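Local structure of ribosome biogenesis GTPase A (Thermotoga maritima, 3CNL) at residues Thr81-Leu94 and Gly111-Arg123. The protein binds GTP through a circularly permuted G domain and probably hydrolyses it in a late step of 50S ribosomal subunit assembly. Sequence-based numbering, arbitrary orientation.
Sequences THKGEPRKVLLKKL and GKSTIINKLKGKR. With GNP (phosphoaminophosphonic acid-guanylate ester), chain B.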
loop_
_atom_site.group_PDB
_atom_site.type_symbol
_atom_site.label_atom_id
_atom_site.label_comp_id
_atom_site.label_asym_id
_atom_site.label_seq_id
_atom_site.Cartn_x
_atom_site.Cartn_y
_atom_site.Cartn_z
ATOM N N THR A 81 -8.119 8.456 -0.391
ATOM C CA THR A 81 -9.045 8.121 0.679
ATOM C C THR A 81 -8.292 7.555 1.862
ATOM O O THR A 81 -7.072 7.470 1.835
ATOM C CB THR A 81 -10.129 7.117 0.219
ATOM O OG1 THR A 81 -11.167 7.054 1.211
ATOM C CG2 THR A 81 -9.535 5.721 0.012
ATOM N N HIS A 82 -9.030 7.213 2.916
ATOM C CA HIS A 82 -8.469 6.567 4.095
ATOM C C HIS A 82 -9.576 5.843 4.847
ATOM O O HIS A 82 -10.755 6.071 4.593
ATOM C CB HIS A 82 -7.700 7.568 4.981
ATOM C CG HIS A 82 -8.571 8.527 5.744
ATOM N ND1 HIS A 82 -8.950 9.755 5.247
ATOM C CD2 HIS A 82 -9.101 8.450 6.987
ATOM C CE1 HIS A 82 -9.697 10.381 6.139
ATOM N NE2 HIS A 82 -9.804 9.608 7.202
ATOM N N LYS A 83 -9.164 4.937 5.727
ATOM C CA LYS A 83 -10.002 4.071 6.571
ATOM C C LYS A 83 -11.202 4.802 7.180
ATOM O O LYS A 83 -12.319 4.272 7.241
ATOM C CB LYS A 83 -9.110 3.636 7.735
ATOM C CG LYS A 83 -9.213 2.239 8.215
ATOM C CD LYS A 83 -8.242 2.066 9.380
ATOM C CE LYS A 83 -7.986 0.609 9.704
ATOM N NZ LYS A 83 -7.034 0.450 10.874
ATOM N N GLY A 84 -10.942 6.017 7.660
ATOM C CA GLY A 84 -11.906 6.763 8.468
ATOM C C GLY A 84 -12.821 7.688 7.694
ATOM O O GLY A 84 -13.660 8.374 8.289
ATOM N N GLU A 85 -12.648 7.716 6.376
ATOM C CA GLU A 85 -13.489 8.516 5.489
ATOM C C GLU A 85 -14.816 7.803 5.234
ATOM O O GLU A 85 -14.817 6.622 4.922
ATOM C CB GLU A 85 -12.748 8.771 4.180
ATOM C CG GLU A 85 -13.535 9.537 3.164
ATOM C CD GLU A 85 -12.744 9.823 1.927
ATOM O OE1 GLU A 85 -12.030 10.847 1.920
ATOM O OE2 GLU A 85 -12.849 9.028 0.959
ATOM N N PRO A 86 -15.956 8.513 5.371
ATOM C CA PRO A 86 -17.283 7.874 5.295
ATOM C C PRO A 86 -17.544 7.111 3.990
ATOM O O PRO A 86 -17.084 7.532 2.937
ATOM C CB PRO A 86 -18.250 9.062 5.396
ATOM C CG PRO A 86 -17.483 10.131 6.070
ATOM C CD PRO A 86 -16.065 9.968 5.600
ATOM N N ARG A 87 -18.273 6.000 4.084
ATOM C CA ARG A 87 -18.706 5.202 2.920
ATOM C C ARG A 87 -19.299 6.065 1.797
ATOM O O ARG A 87 -18.983 5.890 0.622
ATOM C CB ARG A 87 -19.716 4.137 3.365
ATOM C CG ARG A 87 -20.126 3.152 2.265
ATOM C CD ARG A 87 -21.132 2.122 2.756
ATOM N NE ARG A 87 -21.513 1.186 1.691
ATOM C CZ ARG A 87 -22.458 1.411 0.778
ATOM N NH1 ARG A 87 -23.139 2.567 0.760
ATOM N NH2 ARG A 87 -22.715 0.489 -0.134
ATOM N N LYS A 88 -20.125 7.028 2.179
ATOM C CA LYS A 88 -20.798 7.930 1.248
ATOM C C LYS A 88 -19.832 8.786 0.432
ATOM O O LYS A 88 -20.061 9.039 -0.764
ATOM C CB LYS A 88 -21.764 8.851 2.019
ATOM C CG LYS A 88 -22.401 8.223 3.266
ATOM C CD LYS A 88 -21.426 8.201 4.456
ATOM C CE LYS A 88 -21.948 7.387 5.617
ATOM N NZ LYS A 88 -21.740 5.934 5.375
ATOM N N VAL A 89 -18.771 9.254 1.094
ATOM C CA VAL A 89 -17.746 10.106 0.470
ATOM C C VAL A 89 -16.891 9.282 -0.506
ATOM O O VAL A 89 -16.545 9.748 -1.595
ATOM C CB VAL A 89 -16.803 10.735 1.536
ATOM C CG1 VAL A 89 -15.683 11.531 0.872
ATOM C CG2 VAL A 89 -17.584 11.594 2.533
ATOM N N LEU A 90 -16.550 8.064 -0.093
ATOM C CA LEU A 90 -15.787 7.133 -0.939
ATOM C C LEU A 90 -16.541 6.835 -2.225
ATOM O O LEU A 90 -15.989 6.915 -3.297
ATOM C CB LEU A 90 -15.542 5.816 -0.203
ATOM C CG LEU A 90 -14.237 5.037 -0.414
ATOM C CD1 LEU A 90 -14.477 3.562 -0.141
ATOM C CD2 LEU A 90 -13.553 5.260 -1.764
ATOM N N LEU A 91 -17.813 6.481 -2.102
ATOM C CA LEU A 91 -18.610 6.073 -3.254
ATOM C C LEU A 91 -18.798 7.226 -4.218
ATOM O O LEU A 91 -18.800 7.040 -5.437
ATOM C CB LEU A 91 -19.964 5.536 -2.797
ATOM C CG LEU A 91 -19.975 4.161 -2.146
ATOM C CD1 LEU A 91 -21.368 3.870 -1.732
ATOM C CD2 LEU A 91 -19.474 3.115 -3.142
ATOM N N LYS A 92 -18.909 8.428 -3.665
ATOM C CA LYS A 92 -19.037 9.647 -4.461
ATOM C C LYS A 92 -17.756 9.922 -5.227
ATOM O O LYS A 92 -17.795 10.297 -6.417
ATOM C CB LYS A 92 -19.385 10.835 -3.557
ATOM C CG LYS A 92 -20.202 11.895 -4.242
ATOM C CD LYS A 92 -19.324 12.979 -4.850
ATOM C CE LYS A 92 -19.521 14.307 -4.111
ATOM N NZ LYS A 92 -20.862 14.913 -4.432
ATOM N N LYS A 93 -16.618 9.740 -4.550
ATOM C CA LYS A 93 -15.303 9.837 -5.203
ATOM C C LYS A 93 -15.142 8.793 -6.297
ATOM O O LYS A 93 -14.636 9.098 -7.378
ATOM C CB LYS A 93 -14.165 9.689 -4.187
ATOM C CG LYS A 93 -13.956 10.892 -3.305
ATOM C CD LYS A 93 -12.788 10.688 -2.348
ATOM C CE LYS A 93 -12.561 11.945 -1.479
ATOM N NZ LYS A 93 -11.387 11.799 -0.564
ATOM N N LEU A 94 -15.558 7.558 -6.024
ATOM C CA LEU A 94 -15.411 6.483 -7.012
ATOM C C LEU A 94 -16.323 6.702 -8.219
ATOM O O LEU A 94 -15.915 6.461 -9.363
ATOM C CB LEU A 94 -15.680 5.107 -6.385
ATOM C CG LEU A 94 -14.639 4.537 -5.418
ATOM C CD1 LEU A 94 -15.261 3.423 -4.548
ATOM C CD2 LEU A 94 -13.398 4.047 -6.210
ATOM N N GLY A 111 -4.724 -1.958 2.020
ATOM C CA GLY A 111 -6.037 -1.609 2.594
ATOM C C GLY A 111 -7.261 -2.177 1.873
ATOM O O GLY A 111 -8.369 -1.657 2.038
ATOM N N LYS A 112 -7.070 -3.254 1.112
ATOM C CA LYS A 112 -8.100 -3.762 0.199
ATOM C C LYS A 112 -9.294 -4.386 0.915
ATOM O O LYS A 112 -10.446 -4.147 0.522
ATOM C CB LYS A 112 -7.490 -4.751 -0.798
ATOM C CG LYS A 112 -6.321 -4.163 -1.596
ATOM C CD LYS A 112 -5.663 -5.179 -2.542
ATOM C CE LYS A 112 -5.080 -6.371 -1.813
ATOM N NZ LYS A 112 -4.061 -5.953 -0.813
ATOM N N SER A 113 -9.019 -5.169 1.963
ATOM C CA SER A 113 -10.063 -5.817 2.765
ATOM C C SER A 113 -10.894 -4.785 3.520
ATOM O O SER A 113 -12.120 -4.892 3.598
ATOM C CB SER A 113 -9.444 -6.794 3.754
ATOM O OG SER A 113 -8.790 -7.831 3.047
ATOM N N THR A 114 -10.205 -3.777 4.044
ATOM C CA THR A 114 -10.818 -2.662 4.724
ATOM C C THR A 114 -11.757 -1.884 3.797
ATOM O O THR A 114 -12.883 -1.555 4.180
ATOM C CB THR A 114 -9.717 -1.765 5.343
ATOM O OG1 THR A 114 -8.940 -2.562 6.258
ATOM C CG2 THR A 114 -10.320 -0.553 6.085
ATOM N N ILE A 115 -11.307 -1.600 2.581
ATOM C CA ILE A 115 -12.150 -0.936 1.574
ATOM C C ILE A 115 -13.410 -1.749 1.212
ATOM O O ILE A 115 -14.519 -1.202 1.167
ATOM C CB ILE A 115 -11.315 -0.539 0.329
ATOM C CG1 ILE A 115 -10.360 0.601 0.713
ATOM C CG2 ILE A 115 -12.204 -0.133 -0.868
ATOM C CD1 ILE A 115 -9.344 0.951 -0.335
ATOM N N ILE A 116 -13.242 -3.045 0.969
ATOM C CA ILE A 116 -14.381 -3.933 0.697
ATOM C C ILE A 116 -15.377 -3.944 1.850
ATOM O O ILE A 116 -16.591 -3.869 1.627
ATOM C CB ILE A 116 -13.912 -5.369 0.347
ATOM C CG1 ILE A 116 -13.159 -5.350 -0.980
ATOM C CG2 ILE A 116 -15.096 -6.347 0.255
ATOM C CD1 ILE A 116 -12.448 -6.624 -1.268
ATOM N N ASN A 117 -14.867 -4.021 3.078
ATOM C CA ASN A 117 -15.739 -4.019 4.243
ATOM C C ASN A 117 -16.597 -2.761 4.320
ATOM O O ASN A 117 -17.797 -2.851 4.586
ATOM C CB ASN A 117 -14.937 -4.212 5.525
ATOM C CG ASN A 117 -14.342 -5.598 5.641
ATOM O OD1 ASN A 117 -14.618 -6.494 4.828
ATOM N ND2 ASN A 117 -13.506 -5.785 6.659
ATOM N N LYS A 118 -15.990 -1.598 4.071
ATOM C CA LYS A 118 -16.710 -0.327 4.007
ATOM C C LYS A 118 -17.770 -0.344 2.903
ATOM O O LYS A 118 -18.946 -0.064 3.155
ATOM C CB LYS A 118 -15.737 0.830 3.773
ATOM C CG LYS A 118 -16.310 2.207 4.101
ATOM C CD LYS A 118 -15.370 3.329 3.658
ATOM C CE LYS A 118 -14.110 3.385 4.489
ATOM N NZ LYS A 118 -13.393 4.660 4.261
ATOM N N LEU A 119 -17.346 -0.687 1.688
ATOM C CA LEU A 119 -18.243 -0.815 0.529
ATOM C C LEU A 119 -19.423 -1.772 0.770
ATOM O O LEU A 119 -20.566 -1.465 0.414
ATOM C CB LEU A 119 -17.452 -1.274 -0.698
ATOM C CG LEU A 119 -16.939 -0.300 -1.765
ATOM C CD1 LEU A 119 -16.696 1.106 -1.244
ATOM C CD2 LEU A 119 -15.697 -0.863 -2.429
ATOM N N LYS A 120 -19.136 -2.919 1.380
ATOM C CA LYS A 120 -20.130 -3.967 1.604
ATOM C C LYS A 120 -21.127 -3.600 2.709
ATOM O O LYS A 120 -22.333 -3.488 2.458
ATOM C CB LYS A 120 -19.409 -5.276 1.928
ATOM C CG LYS A 120 -20.243 -6.542 1.902
ATOM C CD LYS A 120 -19.365 -7.772 1.649
ATOM C CE LYS A 120 -18.190 -7.856 2.620
ATOM N NZ LYS A 120 -17.119 -8.776 2.132
ATOM N N GLY A 121 -20.612 -3.408 3.922
ATOM C CA GLY A 121 -21.439 -3.188 5.104
ATOM C C GLY A 121 -21.976 -4.500 5.651
ATOM O O GLY A 121 -21.322 -5.551 5.531
ATOM N N LYS A 122 -23.165 -4.441 6.254
ATOM C CA LYS A 122 -23.844 -5.639 6.774
ATOM C C LYS A 122 -24.458 -6.498 5.657
ATOM O O LYS A 122 -25.012 -7.580 5.916
ATOM C CB LYS A 122 -24.901 -5.267 7.815
ATOM C CG LYS A 122 -24.360 -5.214 9.239
ATOM C CD LYS A 122 -25.464 -5.407 10.282
ATOM C CE LYS A 122 -25.904 -6.866 10.381
ATOM N NZ LYS A 122 -26.939 -7.050 11.434
ATOM N N ARG A 123 -24.353 -6.002 4.424
ATOM C CA ARG A 123 -24.757 -6.741 3.230
ATOM C C ARG A 123 -23.813 -7.918 2.945
ATOM O O ARG A 123 -22.716 -8.010 3.518
ATOM C CB ARG A 123 -24.811 -5.795 2.021
ATOM C CG ARG A 123 -25.357 -6.434 0.750
ATOM C CD ARG A 123 -25.016 -5.620 -0.485
ATOM N NE ARG A 123 -25.877 -4.445 -0.638
ATOM C CZ ARG A 123 -27.078 -4.452 -1.217
ATOM N NH1 ARG A 123 -27.592 -5.581 -1.700
ATOM N NH2 ARG A 123 -27.767 -3.322 -1.316
HETATM P PG GNP B . -3.553 -8.033 2.320
HETATM O O1G GNP B . -3.892 -8.162 0.852
HETATM O O2G GNP B . -2.056 -8.056 2.569
HETATM O O3G GNP B . -4.344 -9.084 3.090
HETATM N N3B GNP B . -4.028 -6.723 3.075
HETATM P PB GNP B . -5.102 -5.660 2.622
HETATM O O1B GNP B . -4.653 -4.980 1.370
HETATM O O2B GNP B . -6.430 -6.340 2.558
HETATM O O3A GNP B . -5.121 -4.619 3.757
HETATM P PA GNP B . -6.005 -4.541 5.040
HETATM O O1A GNP B . -7.295 -3.896 4.745
HETATM O O2A GNP B . -6.059 -5.821 5.765
HETATM O "O5'" GNP B . -5.236 -3.510 5.918
HETATM C "C5'" GNP B . -3.862 -3.687 6.292
HETATM C "C4'" GNP B . -3.586 -2.804 7.504
HETATM O "O4'" GNP B . -3.711 -1.391 7.173
HETATM C "C3'" GNP B . -4.506 -2.992 8.698
HETATM O "O3'" GNP B . -3.741 -2.814 9.880
HETATM C "C2'" GNP B . -5.497 -1.850 8.535
HETATM O "O2'" GNP B . -6.071 -1.511 9.775
HETATM C "C1'" GNP B . -4.601 -0.722 8.035
HETATM N N9 GNP B . -5.270 0.275 7.203
HETATM C C8 GNP B . -6.113 0.019 6.141
HETATM N N7 GNP B . -6.541 1.114 5.558
HETATM C C5 GNP B . -5.940 2.152 6.302
HETATM C C6 GNP B . -6.010 3.566 6.163
HETATM O O6 GNP B . -6.653 4.229 5.330
HETATM N N1 GNP B . -5.228 4.236 7.121
HETATM C C2 GNP B . -4.468 3.614 8.099
HETATM N N2 GNP B . -3.777 4.407 8.945
HETATM N N3 GNP B . -4.384 2.302 8.234
HETATM C C4 GNP B . -5.148 1.639 7.311
HETATM O O HOH W 1 -11.861 4.212 2.171
#
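The guanidinium of Arg-87 meets the carbonyl oxygens of Lys-118 and Leu-119 at its edge, while CD1 of Leu-91 rests on one of its faces. On the His-82 ring, Glu-85 N lies 3.5 Å above one face, toward the rim. Both NE and NH2 of Arg-87 donate to Leu-119 O, NH2 over 3.0 Å and in the carbonyl plane, NE from well above it. CG lies anti to the backbone N (chi1 -174°) and the chain runs extended to NE, which carries the group across to the C-terminal end of helix 112-120. Replacement by alanine is likely to leave Leu-119 O without both donors and Leu-91 CD1 without the face it rests on.

Lys-118 reaches the other way, bending at chi3 (-69°). Its NZ donates to Glu-85 O at 2.5 Å, in the carbonyl plane, and to His-82 O at 3.0 Å; the latter takes Glu-85 N on its opposite face. A water links NZ to Thr-81 OG1. The pair illustrates how long side chains join two elements by gripping backbone carbonyls. Lys-118 thus fixes the type I turn in which Lys-83, its second residue, gives its backbone N to guanine O6 of GNP (2.6 Å). Lys-83 CG touches Thr-114 CG2 at 3.7 Å, bringing this turn beside the residue whose N and OG1 bind alpha-phosphate O1A. Gly-111, Lys-112 and Ser-113 belong to the G domain's Walker A P-loop and bind the beta-phosphate.

On the sheet side of these polar bonds, Leu-90 CD1 presses tightly on Leu-119 CD1 (3.5 Å). The axes of helices 87-94 and 112-120 cross at -102°, 10.0 Å apart. Beneath them, Leu-94 and Ile-115 pack on strand 48-54, and Leu-119 meets Phe-140 of strand 139-141.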